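Local coordinates for protein ornithine cyclodeaminase (Methanocaldococcus jannaschii, PDB 3MGJ) that probably converts ornithine to proline with release of ammonia in an NAD-dependent reaction, this chain being the N-terminal Saccharop_dh_N portion of the longer enzyme, at residues G10-I13 with I17-K20; P19-K24 with A49-I54. All coordinates share one frame; numbering follows the deposited sequence.

Contact 1: G10-I13 with I17-K20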
loop_
_atom_site.group_PDB
_atom_site.type_symbol
_atom_site.label_atom_id
_atom_site.label_comp_id
_atom_site.label_asym_id
_atom_site.label_seq_id
_atom_site.Cartn_x
_atom_site.Cartn_y
_atom_site.Cartn_z
ATOM N N GLY A 10 9.495 1.262 4.886
ATOM C CA GLY A 10 9.169 1.544 6.268
ATOM C C GLY A 10 7.704 1.403 6.616
ATOM O O GLY A 10 7.103 0.345 6.441
ATOM N N HIS A 11 7.135 2.487 7.134
ATOM C CA HIS A 11 5.751 2.507 7.563
ATOM C C HIS A 11 4.837 3.208 6.602
ATOM O O HIS A 11 4.265 4.239 6.910
ATOM C CB HIS A 11 5.639 3.105 8.951
ATOM C CG HIS A 11 5.855 2.096 10.026
ATOM N ND1 HIS A 11 7.012 1.348 10.114
ATOM C CD2 HIS A 11 5.052 1.667 11.028
ATOM C CE1 HIS A 11 6.922 0.521 11.138
ATOM N NE2 HIS A 11 5.741 0.693 11.711
ATOM N N ILE A 12 4.689 2.609 5.433
ATOM C CA ILE A 12 3.882 3.179 4.373
ATOM C C ILE A 12 2.443 3.431 4.806
ATOM O O ILE A 12 1.884 4.485 4.517
ATOM C CB ILE A 12 3.887 2.264 3.134
ATOM C CG1 ILE A 12 5.325 1.923 2.758
ATOM C CG2 ILE A 12 3.169 2.945 1.979
ATOM C CD1 ILE A 12 6.266 3.096 2.933
ATOM N N ILE A 13 1.862 2.458 5.503
ATOM C CA ILE A 13 0.471 2.512 5.944
ATOM C C ILE A 13 0.325 3.110 7.342
ATOM O O ILE A 13 1.078 2.766 8.264
ATOM C CB ILE A 13 -0.151 1.103 5.946
ATOM C CG1 ILE A 13 0.060 0.421 4.587
ATOM C CG2 ILE A 13 -1.628 1.167 6.308
ATOM C CD1 ILE A 13 0.715 -0.937 4.686
ATOM N N ILE A 17 2.381 9.540 3.905
ATOM C CA ILE A 17 3.496 9.559 2.962
ATOM C C ILE A 17 3.073 9.363 1.510
ATOM O O ILE A 17 3.516 10.095 0.627
ATOM C CB ILE A 17 4.577 8.496 3.295
ATOM C CG1 ILE A 17 5.843 8.773 2.494
ATOM C CG2 ILE A 17 4.098 7.110 2.935
ATOM C CD1 ILE A 17 6.360 10.184 2.687
ATOM N N LEU A 18 2.224 8.377 1.262
ATOM C CA LEU A 18 1.824 8.077 -0.103
ATOM C C LEU A 18 1.081 9.213 -0.776
ATOM O O LEU A 18 1.423 9.601 -1.884
ATOM C CB LEU A 18 0.954 6.825 -0.157
ATOM C CG LEU A 18 1.672 5.498 -0.008
ATOM C CD1 LEU A 18 0.680 4.430 -0.352
ATOM C CD2 LEU A 18 2.847 5.496 -0.940
ATOM N N PRO A 19 0.038 9.735 -0.117
ATOM C CA PRO A 19 -0.729 10.822 -0.726
ATOM C C PRO A 19 0.136 12.048 -0.894
ATOM O O PRO A 19 -0.138 12.890 -1.747
ATOM C CB PRO A 19 -1.810 11.101 0.310
ATOM C CG PRO A 19 -1.914 9.844 1.103
ATOM C CD PRO A 19 -0.542 9.307 1.166
ATOM N N LYS A 20 1.168 12.155 -0.071
ATOM C CA LYS A 20 2.084 13.265 -0.172
ATOM C C LYS A 20 2.993 13.079 -1.382
ATOM O O LYS A 20 3.105 13.973 -2.216
ATOM C CB LYS A 20 2.896 13.397 1.110
ATOM C CG LYS A 20 2.271 14.307 2.156
ATOM C CD LYS A 20 3.072 14.261 3.444
ATOM C CE LYS A 20 2.388 15.021 4.566
ATOM N NZ LYS A 20 2.861 14.567 5.906
HETATM O O HOH W 1 0.793 6.613 2.972
#

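Contact 2: P19-K24 with A49-I54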
loop_
_atom_site.group_PDB
_atom_site.type_symbol
_atom_site.label_atom_id
_atom_site.label_comp_id
_atom_site.label_asym_id
_atom_site.label_seq_id
_atom_site.Cartn_x
_atom_site.Cartn_y
_atom_site.Cartn_z
ATOM N N PRO A 19 0.038 9.735 -0.117
ATOM C CA PRO A 19 -0.729 10.822 -0.726
ATOM C C PRO A 19 0.136 12.048 -0.894
ATOM O O PRO A 19 -0.138 12.890 -1.747
ATOM C CB PRO A 19 -1.810 11.101 0.310
ATOM C CG PRO A 19 -1.914 9.844 1.103
ATOM C CD PRO A 19 -0.542 9.307 1.166
ATOM N N LYS A 20 1.168 12.155 -0.071
ATOM C CA LYS A 20 2.084 13.265 -0.172
ATOM C C LYS A 20 2.993 13.079 -1.382
ATOM O O LYS A 20 3.105 13.973 -2.216
ATOM C CB LYS A 20 2.896 13.397 1.110
ATOM C CG LYS A 20 2.271 14.307 2.156
ATOM C CD LYS A 20 3.072 14.261 3.444
ATOM C CE LYS A 20 2.388 15.021 4.566
ATOM N NZ LYS A 20 2.861 14.567 5.906
ATOM N N VAL A 21 3.633 11.920 -1.494
ATOM C CA VAL A 21 4.417 11.632 -2.682
ATOM C C VAL A 21 3.615 11.876 -3.960
ATOM O O VAL A 21 4.062 12.595 -4.847
ATOM C CB VAL A 21 4.961 10.200 -2.667
ATOM C CG1 VAL A 21 5.355 9.770 -4.047
ATOM C CG2 VAL A 21 6.146 10.129 -1.768
ATOM N N PHE A 22 2.433 11.278 -4.044
ATOM C CA PHE A 22 1.563 11.424 -5.199
ATOM C C PHE A 22 1.251 12.878 -5.502
ATOM O O PHE A 22 1.297 13.332 -6.647
ATOM C CB PHE A 22 0.245 10.701 -4.934
ATOM C CG PHE A 22 0.400 9.230 -4.724
ATOM C CD1 PHE A 22 1.562 8.582 -5.108
ATOM C CD2 PHE A 22 -0.614 8.489 -4.156
ATOM C CE1 PHE A 22 1.706 7.226 -4.925
ATOM C CE2 PHE A 22 -0.475 7.134 -3.971
ATOM C CZ PHE A 22 0.686 6.499 -4.355
ATOM N N ASP A 23 0.904 13.605 -4.455
ATOM C CA ASP A 23 0.547 15.001 -4.596
ATOM C C ASP A 23 1.684 15.808 -5.163
ATOM O O ASP A 23 1.475 16.662 -6.014
ATOM C CB ASP A 23 0.116 15.572 -3.249
ATOM C CG ASP A 23 -1.376 15.423 -3.011
ATOM O OD1 ASP A 23 -2.114 15.212 -4.003
ATOM O OD2 ASP A 23 -1.803 15.538 -1.839
ATOM N N LYS A 24 2.889 15.528 -4.686
ATOM C CA LYS A 24 4.045 16.289 -5.100
ATOM C C LYS A 24 4.359 16.040 -6.564
ATOM O O LYS A 24 4.459 16.981 -7.342
ATOM C CB LYS A 24 5.242 15.979 -4.212
ATOM C CG LYS A 24 6.296 17.070 -4.231
ATOM C CD LYS A 24 5.842 18.368 -3.561
ATOM C CE LYS A 24 6.448 19.582 -4.235
ATOM N NZ LYS A 24 6.723 20.695 -3.278
ATOM N N ALA A 49 7.059 0.033 -1.084
ATOM C CA ALA A 49 6.310 0.320 -2.283
ATOM C C ALA A 49 7.276 0.707 -3.394
ATOM O O ALA A 49 8.204 1.469 -3.174
ATOM C CB ALA A 49 5.346 1.439 -2.009
ATOM N N LYS A 50 7.077 0.157 -4.582
ATOM C CA LYS A 50 7.775 0.650 -5.758
ATOM C C LYS A 50 6.826 1.497 -6.607
ATOM O O LYS A 50 5.737 1.082 -6.951
ATOM C CB LYS A 50 8.340 -0.489 -6.593
ATOM C CG LYS A 50 9.397 -1.296 -5.933
ATOM C CD LYS A 50 9.961 -2.272 -6.931
ATOM C CE LYS A 50 11.170 -3.007 -6.376
ATOM N NZ LYS A 50 10.861 -4.387 -5.937
ATOM N N ILE A 51 7.265 2.698 -6.933
ATOM C CA ILE A 51 6.478 3.645 -7.677
ATOM C C ILE A 51 7.323 4.120 -8.832
ATOM O O ILE A 51 8.481 4.486 -8.646
ATOM C CB ILE A 51 6.167 4.865 -6.819
ATOM C CG1 ILE A 51 5.348 4.448 -5.604
ATOM C CG2 ILE A 51 5.487 5.933 -7.635
ATOM C CD1 ILE A 51 5.442 5.406 -4.468
ATOM N N LEU A 52 6.730 4.092 -10.018
ATOM C CA LEU A 52 7.306 4.655 -11.224
ATOM C C LEU A 52 6.891 6.114 -11.347
ATOM O O LEU A 52 5.717 6.442 -11.213
ATOM C CB LEU A 52 6.773 3.881 -12.410
ATOM C CG LEU A 52 7.347 4.042 -13.805
ATOM C CD1 LEU A 52 8.664 3.310 -13.901
ATOM C CD2 LEU A 52 6.329 3.458 -14.767
ATOM N N VAL A 53 7.864 6.987 -11.587
ATOM C CA VAL A 53 7.633 8.422 -11.698
ATOM C C VAL A 53 7.848 8.812 -13.135
ATOM O O VAL A 53 8.818 8.411 -13.742
ATOM C CB VAL A 53 8.620 9.213 -10.823
ATOM C CG1 VAL A 53 8.397 10.702 -10.985
ATOM C CG2 VAL A 53 8.457 8.826 -9.385
ATOM N N ILE A 54 6.939 9.586 -13.691
ATOM C CA ILE A 54 6.999 9.910 -15.102
ATOM C C ILE A 54 6.908 11.420 -15.315
ATOM O O ILE A 54 5.997 12.084 -14.828
ATOM C CB ILE A 54 5.840 9.250 -15.849
ATOM C CG1 ILE A 54 5.649 7.808 -15.377
ATOM C CG2 ILE A 54 6.075 9.318 -17.320
ATOM C CD1 ILE A 54 4.396 7.160 -15.897
#

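Contact 1: G10-I13 with I17-K20
The carbonyl oxygen of Ile12 and the backbone amide of Leu18 meet through a single water, which shows how a solvent molecule can complete the start of a helix. The water donates to Ile12 O at 2.8 Å and accepts the amide hydrogen of Leu18 N, also at 2.8 Å. The two bonds open to about 127° at its oxygen, so one molecule spans a gap that no direct hydrogen bond crosses.

Beside this polar bridge the segments close with hydrocarbon. Ile12 turns its CG2 branch anti to the backbone N, and that methyl reaches the forked end of Leu18, lying 3.6 Å from CG and 3.7 Å from CD1. Ile12 CG2 also lies 3.9 Å from Leu18 CD2, so this one methyl touches the branch carbon and both of its methyls. The two side chains cross at about a right angle. Ile17 adds its own CG2, which approaches Ile12 O at 3.8 Å, while CG1 runs anti to the backbone N and carries the longer branch away from 10-13. Phe37 of strand 31-38 also packs on Ile12, and Ile39 of the second subunit packs on Leu18.

Leu18 N belongs to the first turn of helix 17-27, where amides lack the usual intrahelical acceptor. The water supplies one and passes the link to the loop after strand 2-10; the positive helix end probably polarises it.

Contact 2: P19-K24 with A49-I54
The backbones of 19-24 and 49-54 stay well apart, the closest CA pair, Phe22 CA and Val53 CA, being 9.4 Å apart, and no hydrogen bond joins the helix to the strand. Side chains fill the interval, as is usual where a helix covers a sheet, and the central piece is Ile51. Its CG1 branch stands anti to the carbonyl carbon and continues extended (chi2 157°), which carries CD1 out from the strand toward the helix.

There the methyl meets two consecutive helix residues. Phe22 CE1 lies 4.2 Å from Ile51 CD1, with the methyl oblique to the ring, and Val21 CG1 lies 4.4 Å from the same Ile51 CD1. The directions from Ile51 CD1 to Phe22 CE1 and to Val21 CG1 differ by about 64°, so one methyl touches both neighbours on the same side of the strand. Val21 directs its side chain at the strand from the start. Phe22 starts out to one side of the strand, and only the far part of its ring comes near Ile51. The contact is wholly apolar and buried.

Around it the hydrophobic layer widens. Tyr32 of strand 31-38 stacks with the Phe22 ring and touches Ile51, while Ile6 and Leu8 of strand 2-10 pack on Ile51 from the other neighbouring strand. Leu71 of helix 58-74 reaches Val21, joining both helices over one face of the ferredoxin-like antiparallel sheet.

How the contacts relate
Both contacts use helix 17-27 and are buried, yet they lie at different depths. Contact 2 is centred about 4 Å from the centre of the chain, contact 1 about 11 Å, and the two centres are 10 Å apart. Successive turns of one helix thus do different work. At its start, where backbone polar groups still need partners, contact 1 combines water with hydrocarbon and lies near the second subunit. Farther along, amides of the helix bond within it, and contact 2 is purely apolar, made by side chains alone. The first ties the helix to the loop that leads into it; the second joins it to a strand distant in sequence.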